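Local coordinates for bifunctional GH43-CE protein (Bacteroides eggerthii, PDB 6MLY), which probably releases xylose from xylan through a glycoside hydrolase family 43 module and carries a carbohydrate esterase module in the same chain, at residues S34-G39 against S98-H103; D40-S45 against N61-W66; A671-F676 against I729-E734. All coordinates share one frame; numbering follows the deposited sequence.

Interactions 1 and 2 lie side by side in the glycoside hydrolase family 43 module, their centres about 11 Å apart, whereas interaction 3 belongs to the esterase module on the other side of the chain's centre, about 70 Å from interaction 1 and 64 Å from interaction 2, centre to centre. Strands 34-38 and 41-45 are antiparallel neighbours in one four-stranded sheet: interaction 2 ties this sheet to its own 61-66 loop, and interaction 1 joins it to the next sheet through strand 99-103. Along the chain interaction 2 is nested within interaction 1; interaction 3 follows much later, in a parallel part of another sheet, in keeping with two separately folded catalytic modules.

Interaction 1: residues S34-G39 against S98-H103; sequences SMLRVG and SCLRYH
S34 and L100 meet through the one hydrogen bond between these strands: the backbone N of L100 donates to S34 OG at 2.7 Å, with an N-H...O angle of 159°. OG is anti to the backbone N of S34 (chi1 -170°), which carries the hydroxyl across to the other strand. The strand axes, 6.0 Å apart at their closest approach, are inclined by 15°; both are edge strands of separate four-stranded antiparallel sheets, successive blades of the five-bladed propeller known for family 43 enzymes. L36 and L100 fill the space between them, their side chains crossing at about a right angle. L36 CD2 lies 3.6 Å from L100 CG and also rests on the backbone of R101, while L100 CD2 approaches S34 O at 3.5 Å. Further along, V38 CG1 sits over the face of the Y102 ring, 3.8 Å from its centroid, in a CH-pi contact. R101 itself turns the other way, hydrogen-bonding to the carbonyls of F146 and L204. C99 and R101 bond through their backbones to strand 106-113, whereas the buried L100 amide is met from the other blade by a serine hydroxyl; S98 OG and S45 OG add a second polar link beside the apolar seam.

Interaction 2: residues D40-S45 against N61-W66; sequences DTYYMS and NDLVNW
T41 and N61 bring the two backbones nearest, their CA atoms 4.9 Å apart, where strand 41-45 passes the irregular segment linking strand 56-60 to strand 66-71. That link is built round an Asx turn at D62 and connects the last two strands of a four-stranded antiparallel sheet, a blade of the family 43 propeller. Y42 and L63 make the main side-chain contact. The leucine lies over one face of the tyrosine ring, with L63 CG 3.7 Å from the ring centroid and only 13° off its normal, a CH-pi contact, and L63 CD2 reaching Y42 CD2 at 3.5 Å. The backbone O of N61 approaches the same ring at its edge, 3.8 Å from Y42 CE1. The loop residues T257 and P258 also pack on this tyrosine. On the same side of the strand, M44 meets W66: M44 CB packs on W66 CZ3 at 3.7 Å. With CG anti to the backbone N (chi1 166°) and further bends along the chain, the sulfur comes over one face of the indole, a Met-aromatic contact. The indole N-H of W66 makes a weak bond back to L63 O. Two backbone N-H groups of the turn go to one carboxylate oxygen, D62 OD1, which accepts from V64 N at 2.8 Å and from N65 N at 2.6 Å, both from the same face of the carboxylate.

Interaction 3: residues A671-F676 against I729-E734; sequences AVVNWF and IVIHGE
V673 and I729, N674 and V730, and W675 and I731 pair in parallel register, on strands inclined by only 9° and joined by four backbone hydrogen bonds. The donors alternate between the strands: I729 N to V672 O, N674 N to I729 O, I731 N to N674 O, and finally F676 N to I731 O. On one face of the sheet helix 775-789 packs on V673, W675 and I729, while I731 also meets I761 of strand 757-763. W675 CG lies anti to the carbonyl carbon (chi1 -59°), which lays the indole alongside I731, whose CD1 sits over the six-membered ring, 3.8 Å from its centroid. On the other face N674 and V730 lie side by side, N674 ND2 4.0 Å from V730 CG1. Beyond the paired residues, F676 CB sits over the centre of the H732 imidazole in a CH-pi contact, 3.3 Å from the centroid. That ring is fixed through both nitrogens, NE2 bonded to V739 O and ND1 to S744 OG. An alanine in place of H732 would probably leave V739 O and S744 OG without these partners and open a gap beside F676. The F676 ring meets H768 edge-to-face, and its side chain also touches S628 and D736, which with H768 form a probable Ser-His-Asp triad. Parallel strands ending beside such a cluster are characteristic of the alpha/beta-hydrolase fold.

Interaction 1: residues S34-G39 against S98-H103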
# COMPACT_ATOMS: atom_id res chain seq x y z
N SER A 34 18.65 -17.20 12.63
CA SER A 34 19.62 -18.11 13.18
C SER A 34 19.47 -19.44 12.43
O SER A 34 18.46 -20.12 12.57
CB SER A 34 19.42 -18.27 14.67
OG SER A 34 20.49 -18.99 15.27
N MET A 35 20.48 -19.77 11.62
CA MET A 35 20.43 -20.88 10.67
C MET A 35 21.41 -21.99 11.10
O MET A 35 22.45 -21.73 11.73
CB MET A 35 20.79 -20.40 9.27
CG MET A 35 20.34 -21.32 8.14
SD MET A 35 20.61 -20.57 6.51
CE MET A 35 19.25 -19.40 6.48
N LEU A 36 21.06 -23.23 10.76
CA LEU A 36 21.98 -24.33 10.88
C LEU A 36 21.59 -25.44 9.90
O LEU A 36 20.48 -25.43 9.33
CB LEU A 36 22.04 -24.84 12.33
CG LEU A 36 20.73 -25.32 12.95
CD1 LEU A 36 20.28 -26.66 12.39
CD2 LEU A 36 20.88 -25.43 14.46
N ARG A 37 22.54 -26.36 9.70
CA ARG A 37 22.39 -27.54 8.88
C ARG A 37 22.43 -28.76 9.80
O ARG A 37 23.08 -28.73 10.83
CB ARG A 37 23.52 -27.60 7.85
CG ARG A 37 23.44 -28.79 6.91
CD ARG A 37 24.33 -28.62 5.69
NE ARG A 37 25.74 -28.76 6.02
CZ ARG A 37 26.32 -29.92 6.30
NH1 ARG A 37 25.61 -31.04 6.21
NH2 ARG A 37 27.58 -29.96 6.68
N VAL A 38 21.72 -29.82 9.41
CA VAL A 38 21.79 -31.11 10.07
C VAL A 38 21.59 -32.17 8.98
O VAL A 38 20.46 -32.55 8.67
CB VAL A 38 20.75 -31.26 11.20
CG1 VAL A 38 21.00 -32.52 12.02
CG2 VAL A 38 20.69 -30.04 12.11
N GLY A 39 22.69 -32.62 8.40
CA GLY A 39 22.67 -33.58 7.33
C GLY A 39 22.37 -32.89 6.02
O GLY A 39 23.16 -32.06 5.57
N SER A 98 16.80 -14.68 18.06
CA SER A 98 16.88 -15.99 18.67
C SER A 98 18.20 -16.64 18.26
O SER A 98 18.89 -16.16 17.36
CB SER A 98 15.70 -16.84 18.27
OG SER A 98 15.66 -17.07 16.87
N CYS A 99 18.53 -17.73 18.95
CA CYS A 99 19.73 -18.52 18.72
C CYS A 99 19.31 -19.98 18.52
O CYS A 99 18.66 -20.55 19.40
CB CYS A 99 20.68 -18.37 19.91
SG CYS A 99 22.34 -19.02 19.61
N LEU A 100 19.64 -20.55 17.36
CA LEU A 100 19.26 -21.93 17.02
C LEU A 100 20.52 -22.80 16.88
O LEU A 100 21.41 -22.48 16.08
CB LEU A 100 18.45 -21.93 15.72
CG LEU A 100 18.10 -23.30 15.15
CD1 LEU A 100 17.25 -24.10 16.12
CD2 LEU A 100 17.40 -23.17 13.80
N ARG A 101 20.57 -23.89 17.65
CA ARG A 101 21.72 -24.84 17.68
C ARG A 101 21.21 -26.28 17.65
O ARG A 101 20.05 -26.55 17.97
CB ARG A 101 22.57 -24.67 18.94
CG ARG A 101 23.17 -23.29 19.13
CD ARG A 101 24.15 -22.93 18.02
NE ARG A 101 24.92 -21.74 18.40
CZ ARG A 101 25.67 -20.97 17.52
NH1 ARG A 101 25.76 -21.21 16.19
NH2 ARG A 101 26.52 -20.13 18.06
N TYR A 102 22.12 -27.19 17.27
CA TYR A 102 21.90 -28.64 17.33
C TYR A 102 23.16 -29.30 17.87
O TYR A 102 24.22 -29.19 17.27
CB TYR A 102 21.64 -29.22 15.94
CG TYR A 102 21.62 -30.73 15.87
CD1 TYR A 102 22.74 -31.46 15.49
CD2 TYR A 102 20.46 -31.43 16.14
CE1 TYR A 102 22.70 -32.84 15.40
CE2 TYR A 102 20.41 -32.81 16.06
CZ TYR A 102 21.53 -33.52 15.69
OH TYR A 102 21.46 -34.88 15.60
N HIS A 103 23.01 -30.01 19.00
CA HIS A 103 24.13 -30.60 19.72
C HIS A 103 23.75 -31.99 20.23
O HIS A 103 22.76 -32.12 20.95
CB HIS A 103 24.56 -29.67 20.86
CG HIS A 103 25.71 -30.20 21.64
ND1 HIS A 103 25.54 -31.04 22.72
CD2 HIS A 103 27.04 -30.03 21.49
CE1 HIS A 103 26.71 -31.35 23.22
NE2 HIS A 103 27.65 -30.75 22.48

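Interaction 2: residues D40-S45 against N61-W66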
# COMPACT_ATOMS: atom_id res chain seq x y z
N ASP A 40 21.22 -33.24 5.44
CA ASP A 40 20.72 -32.74 4.15
C ASP A 40 19.69 -31.63 4.38
O ASP A 40 19.28 -30.96 3.42
CB ASP A 40 20.12 -33.89 3.32
CG ASP A 40 21.16 -34.85 2.75
OD1 ASP A 40 21.12 -36.06 3.11
OD2 ASP A 40 22.00 -34.39 1.95
N THR A 41 19.29 -31.42 5.64
CA THR A 41 18.26 -30.44 6.02
C THR A 41 18.91 -29.13 6.46
O THR A 41 20.03 -29.12 6.95
CB THR A 41 17.40 -30.98 7.16
OG1 THR A 41 17.02 -32.31 6.85
CG2 THR A 41 16.18 -30.13 7.43
N TYR A 42 18.18 -28.02 6.28
CA TYR A 42 18.54 -26.72 6.84
C TYR A 42 17.40 -26.27 7.76
O TYR A 42 16.24 -26.56 7.51
CB TYR A 42 18.79 -25.69 5.74
CG TYR A 42 19.95 -25.99 4.83
CD1 TYR A 42 19.78 -26.67 3.64
CD2 TYR A 42 21.24 -25.57 5.15
CE1 TYR A 42 20.84 -26.94 2.80
CE2 TYR A 42 22.31 -25.83 4.32
CZ TYR A 42 22.12 -26.53 3.14
OH TYR A 42 23.16 -26.79 2.30
N TYR A 43 17.75 -25.56 8.84
CA TYR A 43 16.77 -25.03 9.78
C TYR A 43 17.13 -23.59 10.12
O TYR A 43 18.28 -23.19 10.05
CB TYR A 43 16.70 -25.89 11.04
CG TYR A 43 15.97 -27.19 10.87
CD1 TYR A 43 14.61 -27.22 10.65
CD2 TYR A 43 16.65 -28.40 10.94
CE1 TYR A 43 13.92 -28.41 10.50
CE2 TYR A 43 15.98 -29.61 10.80
CZ TYR A 43 14.61 -29.61 10.57
OH TYR A 43 13.95 -30.79 10.42
N MET A 44 16.10 -22.83 10.53
CA MET A 44 16.23 -21.40 10.72
C MET A 44 15.10 -20.91 11.64
O MET A 44 13.92 -21.06 11.31
CB MET A 44 16.16 -20.68 9.38
CG MET A 44 15.94 -19.18 9.50
SD MET A 44 14.99 -18.53 8.11
CE MET A 44 13.78 -17.56 9.01
N SER A 45 15.49 -20.34 12.78
CA SER A 45 14.60 -19.58 13.67
C SER A 45 14.54 -18.13 13.18
O SER A 45 15.26 -17.74 12.26
CB SER A 45 15.04 -19.69 15.11
OG SER A 45 16.27 -19.01 15.32
N ASN A 61 15.69 -27.55 2.21
CA ASN A 61 16.54 -28.65 1.74
C ASN A 61 17.60 -28.13 0.76
O ASN A 61 18.54 -28.86 0.44
CB ASN A 61 15.69 -29.77 1.12
CG ASN A 61 15.20 -30.78 2.13
OD1 ASN A 61 16.00 -31.45 2.78
ND2 ASN A 61 13.89 -30.90 2.27
N ASP A 62 17.45 -26.88 0.29
CA ASP A 62 18.26 -26.35 -0.81
C ASP A 62 18.78 -24.93 -0.51
O ASP A 62 19.48 -24.36 -1.34
CB ASP A 62 17.46 -26.38 -2.12
CG ASP A 62 16.09 -25.73 -2.08
OD1 ASP A 62 15.81 -24.96 -1.14
OD2 ASP A 62 15.29 -25.99 -3.01
N LEU A 63 18.46 -24.38 0.68
CA LEU A 63 18.74 -22.96 1.07
C LEU A 63 17.88 -21.96 0.26
O LEU A 63 18.09 -20.76 0.40
CB LEU A 63 20.22 -22.63 0.88
CG LEU A 63 21.19 -23.25 1.88
CD1 LEU A 63 22.62 -23.14 1.38
CD2 LEU A 63 21.06 -22.61 3.25
N VAL A 64 16.93 -22.45 -0.54
CA VAL A 64 16.19 -21.61 -1.51
C VAL A 64 14.69 -21.69 -1.21
O VAL A 64 14.03 -20.67 -1.04
CB VAL A 64 16.49 -22.03 -2.96
CG1 VAL A 64 15.78 -21.16 -3.97
CG2 VAL A 64 17.98 -22.05 -3.25
N ASN A 65 14.16 -22.92 -1.16
CA ASN A 65 12.76 -23.19 -0.90
C ASN A 65 12.57 -23.49 0.59
O ASN A 65 13.02 -24.53 1.09
CB ASN A 65 12.27 -24.33 -1.79
CG ASN A 65 12.35 -23.98 -3.26
OD1 ASN A 65 11.86 -22.93 -3.69
ND2 ASN A 65 12.98 -24.84 -4.04
N TRP A 66 11.91 -22.55 1.28
CA TRP A 66 11.70 -22.58 2.72
C TRP A 66 10.23 -22.91 3.03
O TRP A 66 9.37 -22.78 2.16
CB TRP A 66 12.11 -21.23 3.33
CG TRP A 66 13.58 -20.97 3.22
CD1 TRP A 66 14.24 -20.33 2.21
CD2 TRP A 66 14.59 -21.39 4.16
NE1 TRP A 66 15.59 -20.31 2.46
CE2 TRP A 66 15.83 -20.95 3.65
CE3 TRP A 66 14.56 -22.07 5.38
CZ2 TRP A 66 17.03 -21.18 4.32
CZ3 TRP A 66 15.75 -22.31 6.04
CH2 TRP A 66 16.96 -21.87 5.52

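Interaction 3: residues A671-F676 against I729-E734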
# COMPACT_ATOMS: atom_id res chain seq x y z
N ALA A 671 -11.57 15.51 -27.16
CA ALA A 671 -12.96 15.64 -26.74
C ALA A 671 -13.03 16.25 -25.34
O ALA A 671 -12.26 15.87 -24.47
CB ALA A 671 -13.63 14.28 -26.78
N VAL A 672 -13.97 17.19 -25.15
CA VAL A 672 -14.13 17.88 -23.87
C VAL A 672 -15.59 17.75 -23.41
O VAL A 672 -16.51 17.82 -24.23
CB VAL A 672 -13.71 19.36 -23.97
CG1 VAL A 672 -13.95 20.11 -22.67
CG2 VAL A 672 -12.26 19.51 -24.40
N VAL A 673 -15.78 17.55 -22.11
CA VAL A 673 -17.06 17.73 -21.45
C VAL A 673 -16.83 18.66 -20.26
O VAL A 673 -15.98 18.38 -19.42
CB VAL A 673 -17.68 16.39 -21.00
CG1 VAL A 673 -19.00 16.59 -20.26
CG2 VAL A 673 -17.87 15.45 -22.18
N ASN A 674 -17.58 19.77 -20.22
CA ASN A 674 -17.40 20.83 -19.25
C ASN A 674 -18.62 20.86 -18.33
O ASN A 674 -19.70 21.22 -18.76
CB ASN A 674 -17.13 22.16 -19.94
CG ASN A 674 -17.25 23.36 -19.02
OD1 ASN A 674 -17.16 23.22 -17.80
ND2 ASN A 674 -17.48 24.53 -19.59
N TRP A 675 -18.42 20.48 -17.06
CA TRP A 675 -19.49 20.48 -16.08
C TRP A 675 -19.50 21.83 -15.34
O TRP A 675 -18.71 22.04 -14.42
CB TRP A 675 -19.32 19.31 -15.10
CG TRP A 675 -19.33 17.96 -15.73
CD1 TRP A 675 -18.28 17.31 -16.31
CD2 TRP A 675 -20.45 17.05 -15.82
NE1 TRP A 675 -18.66 16.08 -16.76
CE2 TRP A 675 -19.99 15.89 -16.47
CE3 TRP A 675 -21.79 17.11 -15.41
CZ2 TRP A 675 -20.82 14.80 -16.73
CZ3 TRP A 675 -22.61 16.03 -15.66
CH2 TRP A 675 -22.13 14.90 -16.32
N PHE A 676 -20.41 22.71 -15.77
CA PHE A 676 -20.71 23.99 -15.13
C PHE A 676 -19.42 24.71 -14.72
O PHE A 676 -19.28 25.16 -13.59
CB PHE A 676 -21.67 23.78 -13.95
CG PHE A 676 -21.33 22.64 -13.03
CD1 PHE A 676 -21.83 21.36 -13.27
CD2 PHE A 676 -20.53 22.83 -11.92
CE1 PHE A 676 -21.53 20.31 -12.43
CE2 PHE A 676 -20.23 21.77 -11.07
CZ PHE A 676 -20.72 20.51 -11.33
N ILE A 729 -19.05 19.08 -25.03
CA ILE A 729 -20.36 18.97 -24.42
C ILE A 729 -20.33 19.78 -23.12
O ILE A 729 -19.62 19.42 -22.20
CB ILE A 729 -20.75 17.50 -24.16
CG1 ILE A 729 -21.09 16.77 -25.47
CG2 ILE A 729 -21.90 17.40 -23.16
CD1 ILE A 729 -21.84 15.48 -25.30
N VAL A 730 -21.10 20.87 -23.08
CA VAL A 730 -21.19 21.71 -21.90
C VAL A 730 -22.47 21.34 -21.15
O VAL A 730 -23.51 21.16 -21.78
CB VAL A 730 -21.16 23.21 -22.26
CG1 VAL A 730 -21.22 24.08 -21.01
CG2 VAL A 730 -19.93 23.55 -23.09
N ILE A 731 -22.38 21.23 -19.82
CA ILE A 731 -23.49 20.83 -18.95
C ILE A 731 -23.54 21.77 -17.74
O ILE A 731 -22.50 22.08 -17.15
CB ILE A 731 -23.35 19.36 -18.51
CG1 ILE A 731 -23.11 18.43 -19.70
CG2 ILE A 731 -24.56 18.93 -17.69
CD1 ILE A 731 -22.98 16.96 -19.33
N HIS A 732 -24.75 22.20 -17.35
CA HIS A 732 -24.93 23.22 -16.31
C HIS A 732 -26.37 23.23 -15.80
O HIS A 732 -27.32 23.24 -16.58
CB HIS A 732 -24.56 24.61 -16.84
CG HIS A 732 -24.06 25.53 -15.77
ND1 HIS A 732 -22.88 26.23 -15.89
CD2 HIS A 732 -24.56 25.83 -14.55
CE1 HIS A 732 -22.68 26.94 -14.80
NE2 HIS A 732 -23.70 26.71 -13.96
N GLY A 733 -26.51 23.26 -14.47
CA GLY A 733 -27.80 23.37 -13.80
C GLY A 733 -28.37 24.77 -13.87
O GLY A 733 -27.63 25.74 -14.05
N GLU A 734 -29.70 24.87 -13.72
CA GLU A 734 -30.45 26.13 -13.77
C GLU A 734 -30.48 26.81 -12.40
O GLU A 734 -30.87 27.97 -12.30
CB GLU A 734 -31.87 25.86 -14.26
CG GLU A 734 -31.97 25.50 -15.73
CD GLU A 734 -33.38 25.51 -16.29
OE1 GLU A 734 -34.28 24.94 -15.65
OE2 GLU A 734 -33.58 26.12 -17.37